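Local coordinates for binding domain (Hc) of Paraclostridial Mosquitocidal Protein 1 (Paraclostridium bifermentans, PDB 6HOX), which targets host nerve cells of Anopheles mosquitoes as the receptor-binding part of a botulinum-like neurotoxin, at residues Val48-Gln53 / Asn68-Ile73. Residues are numbered along the deposited sequence; the frame is centred on the assembly and turned at random.
Sequences VKTGVQ and NENSSI
Gly51 and Asn70 meet where two type I beta turns, Lys49-Val52 and Asn68-Ser71, pack together in the N-terminal receptor-binding subdomain, a concanavalin-like fold rich in antiparallel strands. Both turns lie in loops, between strands 46-48 and 53-56 and between strands 61-66 and 73-75; beside them, Val48 and Ile73 form an antiparallel non-hydrogen-bonded pair. Two backbone bonds join the loops. Lys49 N reaches Ser72 O at 3.0 Å in a nearly straight bond (167° at the hydrogen), whereas Gly51 N approaches Asn70 O from above the carbonyl plane, 57° out of it, with a shorter separation of 2.7 Å. Gly51, with no side chain, lays its CA against Asn70 CB at 3.8 Å. Among polar side chains, Ser71 OG is set beside its own carbonyl carbon (chi1 -157°), where it gives a weak bond to Gly51 O; it is also hydrogen-bonded to Asn66 N, linking this turn to strand 61-66. The side chains of Lys49 and Asn70 cross at about a right angle, Lys49 CE 3.6 Å from Asn70 OD1. Separately, Lys49 CB sits 3.0 Å from the backbone Asn70 O, while its CD lies against Ser72 OG. The Lys49 amine has a weak, long ion pair with Glu47. The apolar contacts involve Val48, Val52 and Ile73. Val48 and Ile73 stand side by side, CG2 to CG2, and Val52 CG2 touches Ile73 CG1 at 3.9 Å; Val48 and Val52 also rest on Ile36 of strand 35-38. One water bridges the loops, donating to Gly51 O at 2.7 Å and accepting from Asn68 ND2 at 2.9 Å.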
loop_
_atom_site.group_PDB
_atom_site.type_symbol
_atom_site.label_atom_id
_atom_site.label_comp_id
_atom_site.label_asym_id
_atom_site.label_seq_id
_atom_site.Cartn_x
_atom_site.Cartn_y
_atom_site.Cartn_z
ATOM N N VAL A 48 6.976 -2.984 25.514
ATOM C CA VAL A 48 7.643 -2.835 24.251
ATOM C C VAL A 48 9.134 -3.071 24.477
ATOM O O VAL A 48 9.784 -2.289 25.171
ATOM C CB VAL A 48 7.409 -1.441 23.649
ATOM C CG1 VAL A 48 8.124 -1.292 22.310
ATOM C CG2 VAL A 48 5.933 -1.127 23.517
ATOM N N LYS A 49 9.667 -4.133 23.874
ATOM C CA LYS A 49 11.067 -4.475 24.080
ATOM C C LYS A 49 11.954 -3.600 23.182
ATOM O O LYS A 49 11.474 -2.975 22.233
ATOM C CB LYS A 49 11.255 -5.978 23.877
ATOM C CG LYS A 49 10.514 -6.842 24.888
ATOM C CD LYS A 49 11.023 -8.268 24.909
ATOM C CE LYS A 49 12.369 -8.428 25.589
ATOM N NZ LYS A 49 12.289 -8.105 27.034
ATOM N N THR A 50 13.256 -3.548 23.503
ATOM C CA THR A 50 14.163 -2.542 22.924
ATOM C C THR A 50 14.486 -2.864 21.467
ATOM O O THR A 50 15.037 -2.018 20.788
ATOM C CB THR A 50 15.464 -2.387 23.728
ATOM O OG1 THR A 50 16.131 -3.647 23.800
ATOM C CG2 THR A 50 15.200 -1.875 25.124
ATOM N N GLY A 51 14.149 -4.074 21.006
ATOM C CA GLY A 51 14.340 -4.443 19.600
ATOM C C GLY A 51 13.267 -3.878 18.674
ATOM O O GLY A 51 13.413 -3.963 17.466
ATOM N N VAL A 52 12.171 -3.350 19.235
ATOM C CA VAL A 52 11.091 -2.750 18.447
ATOM C C VAL A 52 11.571 -1.377 17.957
ATOM O O VAL A 52 12.242 -0.655 18.693
ATOM C CB VAL A 52 9.788 -2.625 19.258
ATOM C CG1 VAL A 52 8.670 -1.987 18.438
ATOM C CG2 VAL A 52 9.328 -3.959 19.832
ATOM N N GLN A 53 11.231 -1.020 16.713
ATOM C CA GLN A 53 11.591 0.288 16.174
ATOM C C GLN A 53 10.335 1.077 15.787
ATOM O O GLN A 53 9.239 0.532 15.610
ATOM C CB GLN A 53 12.518 0.122 14.972
ATOM C CG GLN A 53 13.782 -0.663 15.295
ATOM C CD GLN A 53 14.573 -1.027 14.064
ATOM O OE1 GLN A 53 14.032 -1.268 12.992
ATOM N NE2 GLN A 53 15.881 -1.104 14.227
ATOM N N ASN A 68 14.440 -10.571 15.456
ATOM C CA ASN A 68 15.295 -10.860 16.628
ATOM C C ASN A 68 14.427 -10.875 17.886
ATOM O O ASN A 68 13.298 -10.353 17.875
ATOM C CB ASN A 68 16.447 -9.869 16.779
ATOM C CG ASN A 68 15.951 -8.470 17.040
ATOM O OD1 ASN A 68 15.557 -8.153 18.162
ATOM N ND2 ASN A 68 15.931 -7.650 16.000
ATOM N N GLU A 69 14.987 -11.469 18.948
ATOM C CA GLU A 69 14.267 -11.837 20.167
ATOM C C GLU A 69 13.845 -10.592 20.948
ATOM O O GLU A 69 12.861 -10.621 21.637
ATOM C CB GLU A 69 15.127 -12.749 21.044
ATOM C CG GLU A 69 15.270 -14.136 20.471
ATOM C CD GLU A 69 13.927 -14.828 20.325
ATOM O OE1 GLU A 69 13.280 -15.073 21.360
ATOM O OE2 GLU A 69 13.508 -15.060 19.174
ATOM N N ASN A 70 14.553 -9.485 20.766
ATOM C CA ASN A 70 14.236 -8.264 21.475
ATOM C C ASN A 70 13.149 -7.450 20.768
ATOM O O ASN A 70 12.752 -6.408 21.273
ATOM C CB ASN A 70 15.495 -7.428 21.679
ATOM C CG ASN A 70 16.180 -7.839 22.957
ATOM O OD1 ASN A 70 15.507 -8.086 23.959
ATOM N ND2 ASN A 70 17.497 -7.947 22.921
ATOM N N SER A 71 12.691 -7.910 19.603
ATOM C CA SER A 71 11.731 -7.172 18.805
ATOM C C SER A 71 10.335 -7.769 19.010
ATOM O O SER A 71 9.833 -8.505 18.166
ATOM C CB SER A 71 12.155 -7.156 17.352
ATOM O OG SER A 71 11.569 -6.052 16.674
ATOM N N SER A 72 9.713 -7.429 20.137
ATOM C CA SER A 72 8.398 -7.920 20.471
ATOM C C SER A 72 7.671 -6.915 21.362
ATOM O O SER A 72 8.324 -6.108 22.050
ATOM C CB SER A 72 8.484 -9.246 21.158
ATOM O OG SER A 72 9.030 -9.077 22.460
ATOM N N ILE A 73 6.329 -6.985 21.322
ATOM C CA ILE A 73 5.423 -6.280 22.184
ATOM C C ILE A 73 4.488 -7.314 22.826
ATOM O O ILE A 73 3.890 -8.150 22.134
ATOM C CB ILE A 73 4.617 -5.206 21.428
ATOM C CG1 ILE A 73 5.509 -4.286 20.607
ATOM C CG2 ILE A 73 3.733 -4.397 22.374
ATOM C CD1 ILE A 73 4.737 -3.399 19.651
HETATM O O HOH W 1 15.455 -4.785 15.971
#